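Local coordinates for response regulator protein (Burkholderia pseudomallei, PDB 3RQI), which probably regulates transcription in a two-component signalling pathway, taking up phosphate on its receiver domain and carrying a Fis-type helix-turn-helix region, at residues 26-32 against 112-116; 81-87 against 102-108; 8-14 against 32-38. All coordinates share one frame; numbering follows the deposited sequence.

Overall arrangement
The chain starts with strand 9-13, runs through helix 17-29 and returns as strand 33-37, and contact 3 closes this first beta-alpha-beta unit at one edge of the five-stranded parallel sheet. Contact 2 closes a second such unit, strand 81-86, helix 91-100 and strand 104-107, at the other edge. Contacts 3 and 2 therefore follow in series along the chain, joined by the salt bridge of K108 with D14. Contact 1 spans a longer loop, with contact 2 lying wholly within it, and brings helices 17-29 and 112-118 together over the sheet. Its segments alternate with those of contact 3, and the two share Y32.

Contact 1. Residues 26-32 against 112-116; sequences GLERRGY and VESIL
The side chain of R30 lies across V112, its CD 3.5 Å from V112 CG1, with the flat guanidinium group laid over the valine: V112 CB sits 3.9 Å above the guanidinium plane, over its centre. The chain is extended from CG to NE (chi3 -179°), which carries the charged end out across V112. There NH1 turns back to donate to G26 O at 2.9 Å. That oxygen lies in the guanidinium plane, while NH1 stands above the plane of the G26 carbonyl rather than on a lone pair. The bond fixes how the guanidinium is rotated and so holds its face against V112. Arginine suits this exposed border, since its methylene groups pack on aliphatic neighbours while its charged end keeps a hydrogen-bonding partner.

Deeper in, L27 CD2 touches V112 CG1 at 3.8 Å and, in a direction about perpendicular to this, L116 CD2 at 3.9 Å; the two leucine side chains run antiparallel alongside one another. G26, which has no side chain, lets V112 CG2 come to 4.1 Å from its CA. These residues join the end of helix 17-29 to helix 112-118, two helices that pack on one side of the receiver-domain sheet, where L27 and L116 also meet F10 of strand 9-13. The first helix closes with a Schellman motif, Y32 N bonding to L27 O and G31 N to E28 O; at G31 phi is 91°, which would press a CB on the preceding carbonyl O, so glycine suits this C-prime position. Past this turn, Y32 and L116 reach toward each other, Y32 OH 3.5 Å from L116 CD2, and the methyl lies obliquely to the ring.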
loop_
_atom_site.group_PDB
_atom_site.type_symbol
_atom_site.label_atom_id
_atom_site.label_comp_id
_atom_site.label_asym_id
_atom_site.label_seq_id
_atom_site.Cartn_x
_atom_site.Cartn_y
_atom_site.Cartn_z
ATOM N N GLY A 26 13.797 -23.204 1.848
ATOM C CA GLY A 26 12.691 -23.281 2.830
ATOM C C GLY A 26 11.379 -23.769 2.202
ATOM O O GLY A 26 10.654 -24.585 2.787
ATOM N N LEU A 27 11.098 -23.311 0.993
ATOM C CA LEU A 27 9.917 -23.795 0.267
ATOM C C LEU A 27 10.040 -25.279 -0.109
ATOM O O LEU A 27 9.064 -26.045 0.011
ATOM C CB LEU A 27 9.708 -22.952 -0.987
ATOM C CG LEU A 27 9.202 -21.530 -0.708
ATOM C CD1 LEU A 27 9.406 -20.644 -1.955
ATOM C CD2 LEU A 27 7.754 -21.469 -0.230
ATOM N N GLU A 28 11.222 -25.694 -0.558
ATOM C CA GLU A 28 11.457 -27.097 -0.925
ATOM C C GLU A 28 11.235 -28.008 0.284
ATOM O O GLU A 28 10.636 -29.065 0.146
ATOM C CB GLU A 28 12.848 -27.316 -1.514
ATOM C CG GLU A 28 13.021 -26.712 -2.865
ATOM C CD GLU A 28 14.475 -26.429 -3.229
ATOM O OE1 GLU A 28 15.396 -26.617 -2.394
ATOM O OE2 GLU A 28 14.700 -25.982 -4.369
ATOM N N ARG A 29 11.665 -27.580 1.470
ATOM C CA ARG A 29 11.448 -28.397 2.683
ATOM C C ARG A 29 9.961 -28.561 2.985
ATOM O O ARG A 29 9.570 -29.486 3.698
ATOM C CB ARG A 29 12.153 -27.808 3.915
ATOM C CG ARG A 29 13.684 -27.877 3.870
ATOM C CD ARG A 29 14.320 -27.553 5.239
ATOM N NE ARG A 29 14.237 -26.134 5.606
ATOM C CZ ARG A 29 15.083 -25.182 5.201
ATOM N NH1 ARG A 29 16.104 -25.467 4.396
ATOM N NH2 ARG A 29 14.905 -23.933 5.605
ATOM N N ARG A 30 9.141 -27.663 2.432
ATOM C CA ARG A 30 7.688 -27.738 2.584
ATOM C C ARG A 30 7.024 -28.402 1.383
ATOM O O ARG A 30 5.795 -28.402 1.240
ATOM C CB ARG A 30 7.119 -26.343 2.831
ATOM C CG ARG A 30 7.387 -25.864 4.235
ATOM C CD ARG A 30 7.397 -24.356 4.364
ATOM N NE ARG A 30 7.695 -23.949 5.742
ATOM C CZ ARG A 30 8.916 -23.792 6.259
ATOM N NH1 ARG A 30 10.021 -23.977 5.534
ATOM N NH2 ARG A 30 9.034 -23.435 7.532
ATOM N N GLY A 31 7.839 -28.964 0.503
ATOM C CA GLY A 31 7.300 -29.728 -0.618
ATOM C C GLY A 31 7.034 -28.977 -1.903
ATOM O O GLY A 31 6.402 -29.523 -2.810
ATOM N N TYR A 32 7.508 -27.727 -2.008
ATOM C CA TYR A 32 7.347 -26.993 -3.253
ATOM C C TYR A 32 8.510 -27.290 -4.177
ATOM O O TYR A 32 9.603 -27.601 -3.717
ATOM C CB TYR A 32 7.228 -25.459 -3.011
ATOM C CG TYR A 32 5.960 -25.122 -2.273
ATOM C CD1 TYR A 32 4.823 -24.721 -2.960
ATOM C CD2 TYR A 32 5.882 -25.263 -0.887
ATOM C CE1 TYR A 32 3.624 -24.453 -2.269
ATOM C CE2 TYR A 32 4.698 -25.010 -0.188
ATOM C CZ TYR A 32 3.575 -24.590 -0.895
ATOM O OH TYR A 32 2.395 -24.347 -0.222
ATOM N N VAL A 112 9.005 -17.974 5.636
ATOM C CA VAL A 112 8.353 -18.825 4.659
ATOM C C VAL A 112 6.856 -19.025 4.976
ATOM O O VAL A 112 6.017 -18.921 4.059
ATOM C CB VAL A 112 9.074 -20.183 4.490
ATOM C CG1 VAL A 112 8.268 -21.090 3.544
ATOM C CG2 VAL A 112 10.495 -19.969 3.912
ATOM N N GLU A 113 6.526 -19.306 6.241
ATOM C CA GLU A 113 5.110 -19.411 6.669
ATOM C C GLU A 113 4.270 -18.180 6.309
ATOM O O GLU A 113 3.145 -18.315 5.805
ATOM C CB GLU A 113 4.987 -19.734 8.178
ATOM N N SER A 114 4.815 -16.984 6.524
ATOM C CA SER A 114 4.047 -15.764 6.249
ATOM C C SER A 114 3.929 -15.481 4.748
ATOM O O SER A 114 2.927 -14.929 4.285
ATOM C CB SER A 114 4.597 -14.578 7.010
ATOM O OG SER A 114 5.795 -14.111 6.481
ATOM N N ILE A 115 4.952 -15.899 4.008
ATOM C CA ILE A 115 4.930 -15.771 2.540
ATOM C C ILE A 115 3.819 -16.674 2.008
ATOM O O ILE A 115 2.975 -16.212 1.246
ATOM C CB ILE A 115 6.313 -16.122 1.914
ATOM C CG1 ILE A 115 7.278 -14.976 2.184
ATOM C CG2 ILE A 115 6.203 -16.347 0.362
ATOM C CD1 ILE A 115 8.708 -15.329 1.905
ATOM N N LEU A 116 3.794 -17.951 2.440
ATOM C CA LEU A 116 2.704 -18.858 2.059
ATOM C C LEU A 116 1.324 -18.331 2.481
ATOM O O LEU A 116 0.369 -18.398 1.688
ATOM C CB LEU A 116 2.962 -20.289 2.578
ATOM C CG LEU A 116 4.146 -20.999 1.889
ATOM C CD1 LEU A 116 4.563 -22.307 2.619
ATOM C CD2 LEU A 116 3.899 -21.282 0.392
#

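Contact 2. Residues 81-87 against 102-108; sequences RILVLTG and ADNYLAK. With SO4 (sulfate ion), chain D.
The guanidinium of R81 has the carboxylate of D103 over one face and a sulfate ion, probably from the crystallisation liquor, at its edge. D103 CG stands 4.0 Å above the guanidinium centre, the stacked planes 20° apart, so the long salt bridge from R81 NH1 to D103 OD1 is one of charge alone. The N-H groups instead point to the sulfate, NH1 reaching its O4 at 3.1 Å, while NE bonds to L119 O. The other oxygen, D103 OD2, takes I82 N on its anti lone pair at 2.8 Å.

The Y105 ring carries V84 CG1 over one face, 4.1 Å from the centroid, a CH-pi contact suited to a branched aliphatic. T86 CG2 meets this ring obliquely, 3.5 Å from Y105 OH, which is hydrogen-bonded to T93 OG1. A chi1 of -180° turns the T86 hydroxyl away from its own N, and OG1 hydrogen-bonds to Y88 N and to the phosphoaspartate at position 58.

K108 NZ hydrogen-bonds to the same phosphate and makes a salt bridge with D14. Backbone bonds such as V84 N to N104 O pair parallel strands 81-86 and 104-107, which with helix 91-100 form the beta-alpha-beta crossover presenting threonine and lysine at a CheY-like phosphorylation site.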
loop_
_atom_site.group_PDB
_atom_site.type_symbol
_atom_site.label_atom_id
_atom_site.label_comp_id
_atom_site.label_asym_id
_atom_site.label_seq_id
_atom_site.Cartn_x
_atom_site.Cartn_y
_atom_site.Cartn_z
ATOM N N ARG A 81 -1.017 -17.532 -8.147
ATOM C CA ARG A 81 -1.087 -16.494 -7.090
ATOM C C ARG A 81 0.236 -15.753 -7.119
ATOM O O ARG A 81 1.282 -16.369 -7.157
ATOM C CB ARG A 81 -1.297 -17.134 -5.713
ATOM C CG ARG A 81 -2.421 -18.151 -5.579
ATOM C CD ARG A 81 -3.804 -17.591 -5.425
ATOM N NE ARG A 81 -3.942 -16.507 -4.430
ATOM C CZ ARG A 81 -4.976 -15.673 -4.411
ATOM N NH1 ARG A 81 -5.958 -15.790 -5.309
ATOM N NH2 ARG A 81 -5.035 -14.700 -3.513
ATOM N N ILE A 82 0.197 -14.422 -7.144
ATOM C CA ILE A 82 1.394 -13.632 -7.338
ATOM C C ILE A 82 1.544 -12.667 -6.165
ATOM O O ILE A 82 0.625 -11.900 -5.839
ATOM C CB ILE A 82 1.310 -12.858 -8.700
ATOM C CG1 ILE A 82 1.332 -13.867 -9.884
ATOM C CG2 ILE A 82 2.462 -11.878 -8.813
ATOM C CD1 ILE A 82 1.138 -13.203 -11.236
ATOM N N LEU A 83 2.710 -12.696 -5.511
ATOM C CA LEU A 83 2.949 -11.887 -4.307
ATOM C C LEU A 83 4.178 -11.011 -4.581
ATOM O O LEU A 83 5.249 -11.520 -4.964
ATOM C CB LEU A 83 3.263 -12.829 -3.121
ATOM C CG LEU A 83 3.853 -12.183 -1.864
ATOM C CD1 LEU A 83 2.772 -11.314 -1.109
ATOM C CD2 LEU A 83 4.449 -13.275 -0.929
ATOM N N VAL A 84 4.046 -9.716 -4.382
ATOM C CA VAL A 84 5.243 -8.827 -4.352
ATOM C C VAL A 84 5.901 -8.993 -3.005
ATOM O O VAL A 84 5.242 -8.959 -1.937
ATOM C CB VAL A 84 4.901 -7.324 -4.574
ATOM C CG1 VAL A 84 6.151 -6.418 -4.273
ATOM C CG2 VAL A 84 4.387 -7.097 -6.012
ATOM N N LEU A 85 7.199 -9.253 -3.033
ATOM C CA LEU A 85 7.954 -9.440 -1.774
ATOM C C LEU A 85 9.185 -8.518 -1.856
ATOM O O LEU A 85 10.084 -8.738 -2.690
ATOM C CB LEU A 85 8.363 -10.921 -1.615
ATOM C CG LEU A 85 9.255 -11.234 -0.388
ATOM C CD1 LEU A 85 8.533 -10.853 0.900
ATOM C CD2 LEU A 85 9.607 -12.707 -0.396
ATOM N N THR A 86 9.200 -7.440 -1.047
ATOM C CA THR A 86 10.156 -6.322 -1.318
ATOM C C THR A 86 10.791 -5.685 -0.096
ATOM O O THR A 86 10.125 -5.479 0.926
ATOM C CB THR A 86 9.507 -5.199 -2.195
ATOM O OG1 THR A 86 10.424 -4.148 -2.456
ATOM C CG2 THR A 86 8.285 -4.623 -1.556
ATOM N N GLY A 87 12.075 -5.362 -0.228
ATOM C CA GLY A 87 12.802 -4.583 0.787
ATOM C C GLY A 87 12.635 -3.074 0.589
ATOM O O GLY A 87 13.204 -2.272 1.343
ATOM N N ALA A 102 -1.120 -8.105 -9.183
ATOM C CA ALA A 102 -0.617 -8.833 -8.011
ATOM C C ALA A 102 -1.759 -9.163 -7.057
ATOM O O ALA A 102 -2.660 -8.344 -6.807
ATOM C CB ALA A 102 0.451 -8.068 -7.283
ATOM N N ASP A 103 -1.691 -10.355 -6.483
ATOM C CA ASP A 103 -2.670 -10.748 -5.486
ATOM C C ASP A 103 -2.396 -10.205 -4.077
ATOM O O ASP A 103 -3.323 -10.064 -3.286
ATOM C CB ASP A 103 -2.826 -12.288 -5.438
ATOM C CG ASP A 103 -3.269 -12.852 -6.751
ATOM O OD1 ASP A 103 -4.451 -12.627 -7.119
ATOM O OD2 ASP A 103 -2.448 -13.480 -7.435
ATOM N N ASN A 104 -1.126 -9.937 -3.741
ATOM C CA ASN A 104 -0.808 -9.427 -2.414
ATOM C C ASN A 104 0.581 -8.822 -2.413
ATOM O O ASN A 104 1.296 -8.850 -3.440
ATOM C CB ASN A 104 -0.911 -10.550 -1.349
ATOM C CG ASN A 104 -1.297 -10.032 0.010
ATOM O OD1 ASN A 104 -1.381 -8.802 0.241
ATOM N ND2 ASN A 104 -1.532 -10.968 0.943
ATOM N N TYR A 105 0.980 -8.272 -1.267
ATOM C CA TYR A 105 2.231 -7.512 -1.229
ATOM C C TYR A 105 2.731 -7.611 0.191
ATOM O O TYR A 105 1.966 -7.412 1.134
ATOM C CB TYR A 105 1.910 -6.063 -1.626
ATOM C CG TYR A 105 3.042 -5.025 -1.686
ATOM C CD1 TYR A 105 3.376 -4.431 -2.910
ATOM C CD2 TYR A 105 3.730 -4.621 -0.512
ATOM C CE1 TYR A 105 4.349 -3.431 -2.994
ATOM C CE2 TYR A 105 4.713 -3.639 -0.576
ATOM C CZ TYR A 105 5.004 -3.044 -1.815
ATOM O OH TYR A 105 5.957 -2.076 -1.876
ATOM N N LEU A 106 3.994 -8.000 0.353
ATOM C CA LEU A 106 4.624 -8.122 1.685
ATOM C C LEU A 106 5.989 -7.466 1.732
ATOM O O LEU A 106 6.788 -7.550 0.779
ATOM C CB LEU A 106 4.827 -9.590 2.033
ATOM C CG LEU A 106 3.734 -10.457 2.645
ATOM C CD1 LEU A 106 4.488 -11.721 3.119
ATOM C CD2 LEU A 106 3.039 -9.744 3.799
ATOM N N ALA A 107 6.238 -6.758 2.839
ATOM C CA ALA A 107 7.590 -6.253 3.118
ATOM C C ALA A 107 8.542 -7.344 3.592
ATOM O O ALA A 107 8.171 -8.192 4.437
ATOM C CB ALA A 107 7.522 -5.133 4.167
ATOM N N LYS A 108 9.765 -7.338 3.040
ATOM C CA LYS A 108 10.879 -8.055 3.651
ATOM C C LYS A 108 11.269 -7.350 4.983
ATOM O O LYS A 108 11.131 -6.117 5.109
ATOM C CB LYS A 108 12.114 -8.113 2.743
ATOM C CG LYS A 108 11.943 -8.821 1.407
ATOM C CD LYS A 108 13.238 -8.712 0.607
ATOM C CE LYS A 108 13.106 -9.417 -0.762
ATOM N NZ LYS A 108 14.234 -8.950 -1.611
HETATM S S SO4 D . -8.284 -12.790 -3.491
HETATM O O1 SO4 D . -7.401 -13.051 -2.383
HETATM O O2 SO4 D . -9.570 -13.453 -3.237
HETATM O O3 SO4 D . -8.458 -11.337 -3.608
HETATM O O4 SO4 D . -7.732 -13.302 -4.754
#

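Contact 3. Residues 8-14 against 32-38; sequences KNFLVID and YAVRQAH
A bend in the lysine chain at chi3 (80°) swings K8 CE over the middle of the Y32 ring, whose CG lies anti to its own carbonyl carbon (chi1 -66°). CE stands 3.5 Å from the ring centroid in a CH-pi contact, and NZ beyond it, 4.5 Å from the same centroid and still over the face, makes a cation-pi interaction. NZ also bonds to R30 O, which steadies the ammonium group; lysine suits the place because its long chain crosses the ring, setting CE on the face, before its charge reaches a carbonyl.

These two residues lead into strands 9-13 and 33-37, parallel neighbours in a beta-alpha-beta unit of the CheY-like fold, crossed over by helix 17-29. A ladder of backbone bonds joins them from A33 N to K8 O through to D14 N to A37 O. On the side facing that helix, F10 turns the edge of its ring toward the face of Y32 in an offset edge-to-face pair, planes at 89° and centroids 6.0 Å apart. Next along, V12 CG2 meets V34 CG1 at 3.8 Å; beta-branched valines suit extended strands and fill the layer beneath the helix. On the other side, toward helix 40-47, the small A37 accommodates L11 CD1 and I13 CG1.

At the far end D14 reaches the phosphorylation site, its OD2 paired with K108 and its side chain about 4 Å from the calcium ion at the nearest atoms. H38 NE2 donates almost straight to Q36 OE1 at 3.0 Å, and the edge of the same imidazole brings CD2 to 3.3 Å from D14 O.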
loop_
_atom_site.group_PDB
_atom_site.type_symbol
_atom_site.label_atom_id
_atom_site.label_comp_id
_atom_site.label_asym_id
_atom_site.label_seq_id
_atom_site.Cartn_x
_atom_site.Cartn_y
_atom_site.Cartn_z
ATOM N N LYS A 8 2.527 -27.855 -6.843
ATOM C CA LYS A 8 3.185 -26.897 -5.964
ATOM C C LYS A 8 4.433 -26.290 -6.575
ATOM O O LYS A 8 5.483 -26.226 -5.927
ATOM C CB LYS A 8 3.519 -27.557 -4.629
ATOM C CG LYS A 8 2.289 -27.797 -3.747
ATOM C CD LYS A 8 2.585 -28.749 -2.571
ATOM C CE LYS A 8 3.285 -28.049 -1.407
ATOM N NZ LYS A 8 3.401 -28.919 -0.197
ATOM N N ASN A 9 4.322 -25.867 -7.828
ATOM C CA ASN A 9 5.429 -25.206 -8.513
ATOM C C ASN A 9 5.477 -23.720 -8.148
ATOM O O ASN A 9 4.485 -23.028 -8.267
ATOM C CB ASN A 9 5.286 -25.402 -10.028
ATOM C CG ASN A 9 5.369 -26.877 -10.424
ATOM O OD1 ASN A 9 6.378 -27.540 -10.190
ATOM N ND2 ASN A 9 4.305 -27.386 -11.020
ATOM N N PHE A 10 6.653 -23.257 -7.719
ATOM C CA PHE A 10 6.860 -21.919 -7.202
ATOM C C PHE A 10 7.979 -21.232 -7.995
ATOM O O PHE A 10 9.075 -21.806 -8.144
ATOM C CB PHE A 10 7.278 -22.083 -5.718
ATOM C CG PHE A 10 6.978 -20.894 -4.855
ATOM C CD1 PHE A 10 6.116 -21.002 -3.768
ATOM C CD2 PHE A 10 7.611 -19.669 -5.098
ATOM C CE1 PHE A 10 5.834 -19.879 -2.959
ATOM C CE2 PHE A 10 7.362 -18.564 -4.292
ATOM C CZ PHE A 10 6.471 -18.660 -3.221
ATOM N N LEU A 11 7.734 -20.012 -8.470
ATOM C CA LEU A 11 8.784 -19.186 -9.149
ATOM C C LEU A 11 9.187 -18.033 -8.234
ATOM O O LEU A 11 8.357 -17.212 -7.886
ATOM C CB LEU A 11 8.234 -18.621 -10.442
ATOM C CG LEU A 11 9.193 -17.701 -11.276
ATOM C CD1 LEU A 11 10.520 -18.349 -11.640
ATOM C CD2 LEU A 11 8.509 -17.138 -12.548
ATOM N N VAL A 12 10.454 -18.011 -7.876
ATOM C CA VAL A 12 11.022 -16.931 -7.060
ATOM C C VAL A 12 11.783 -15.975 -7.984
ATOM O O VAL A 12 12.786 -16.373 -8.553
ATOM C CB VAL A 12 11.941 -17.516 -5.953
ATOM C CG1 VAL A 12 12.740 -16.371 -5.298
ATOM C CG2 VAL A 12 11.104 -18.323 -4.886
ATOM N N ILE A 13 11.327 -14.732 -8.078
ATOM C CA ILE A 13 12.004 -13.727 -8.939
ATOM C C ILE A 13 12.654 -12.685 -8.028
ATOM O O ILE A 13 11.969 -11.849 -7.422
ATOM C CB ILE A 13 10.996 -13.024 -9.857
ATOM C CG1 ILE A 13 10.285 -14.070 -10.749
ATOM C CG2 ILE A 13 11.735 -11.949 -10.716
ATOM C CD1 ILE A 13 8.976 -13.528 -11.354
ATOM N N ASP A 14 13.984 -12.738 -7.916
ATOM C CA ASP A 14 14.734 -11.798 -7.076
ATOM C C ASP A 14 16.179 -11.796 -7.563
ATOM O O ASP A 14 16.728 -12.862 -7.856
ATOM C CB ASP A 14 14.633 -12.231 -5.581
ATOM C CG ASP A 14 14.983 -11.130 -4.647
ATOM O OD1 ASP A 14 16.127 -10.611 -4.733
ATOM O OD2 ASP A 14 14.122 -10.722 -3.829
ATOM N N TYR A 32 7.508 -27.727 -2.008
ATOM C CA TYR A 32 7.347 -26.993 -3.253
ATOM C C TYR A 32 8.510 -27.290 -4.177
ATOM O O TYR A 32 9.603 -27.601 -3.717
ATOM C CB TYR A 32 7.228 -25.459 -3.011
ATOM C CG TYR A 32 5.960 -25.122 -2.273
ATOM C CD1 TYR A 32 4.823 -24.721 -2.960
ATOM C CD2 TYR A 32 5.882 -25.263 -0.887
ATOM C CE1 TYR A 32 3.624 -24.453 -2.269
ATOM C CE2 TYR A 32 4.698 -25.010 -0.188
ATOM C CZ TYR A 32 3.575 -24.590 -0.895
ATOM O OH TYR A 32 2.395 -24.347 -0.222
ATOM N N ALA A 33 8.250 -27.252 -5.476
ATOM C CA ALA A 33 9.295 -27.414 -6.469
ATOM C C ALA A 33 9.572 -25.982 -6.924
ATOM O O ALA A 33 8.675 -25.352 -7.470
ATOM C CB ALA A 33 8.772 -28.229 -7.633
ATOM N N VAL A 34 10.794 -25.486 -6.719
ATOM C CA VAL A 34 11.094 -24.042 -6.899
ATOM C C VAL A 34 12.066 -23.779 -8.043
ATOM O O VAL A 34 13.095 -24.486 -8.186
ATOM C CB VAL A 34 11.715 -23.448 -5.588
ATOM C CG1 VAL A 34 11.919 -21.933 -5.665
ATOM C CG2 VAL A 34 10.831 -23.791 -4.357
ATOM N N ARG A 35 11.721 -22.799 -8.873
ATOM C CA ARG A 35 12.654 -22.230 -9.868
ATOM C C ARG A 35 12.943 -20.799 -9.464
ATOM O O ARG A 35 12.092 -20.135 -8.854
ATOM C CB ARG A 35 12.046 -22.266 -11.275
ATOM C CG ARG A 35 11.719 -23.681 -11.754
ATOM C CD ARG A 35 13.005 -24.506 -11.884
ATOM N NE ARG A 35 13.740 -24.076 -13.067
ATOM C CZ ARG A 35 13.767 -24.750 -14.221
ATOM N NH1 ARG A 35 13.151 -25.919 -14.327
ATOM N NH2 ARG A 35 14.449 -24.278 -15.261
ATOM N N GLN A 36 14.156 -20.324 -9.792
ATOM C CA GLN A 36 14.563 -18.960 -9.465
ATOM C C GLN A 36 14.873 -18.198 -10.776
ATOM O O GLN A 36 15.455 -18.759 -11.722
ATOM C CB GLN A 36 15.850 -18.972 -8.624
ATOM C CG GLN A 36 15.762 -19.639 -7.256
ATOM C CD GLN A 36 17.137 -19.618 -6.590
ATOM O OE1 GLN A 36 17.856 -18.610 -6.645
ATOM N NE2 GLN A 36 17.544 -20.755 -6.050
ATOM N N ALA A 37 14.526 -16.923 -10.807
ATOM C CA ALA A 37 14.901 -16.008 -11.876
ATOM C C ALA A 37 15.521 -14.786 -11.222
ATOM O O ALA A 37 14.965 -14.280 -10.237
ATOM C CB ALA A 37 13.661 -15.591 -12.681
ATOM N N HIS A 38 16.641 -14.311 -11.767
ATOM C CA HIS A 38 17.403 -13.232 -11.102
ATOM C C HIS A 38 17.333 -11.928 -11.856
ATOM O O HIS A 38 17.908 -10.925 -11.422
ATOM C CB HIS A 38 18.872 -13.655 -10.854
ATOM C CG HIS A 38 18.972 -14.966 -10.144
ATOM N ND1 HIS A 38 19.805 -15.983 -10.570
ATOM C CD2 HIS A 38 18.313 -15.441 -9.064
ATOM C CE1 HIS A 38 19.655 -17.025 -9.771
ATOM N NE2 HIS A 38 18.742 -16.734 -8.864
#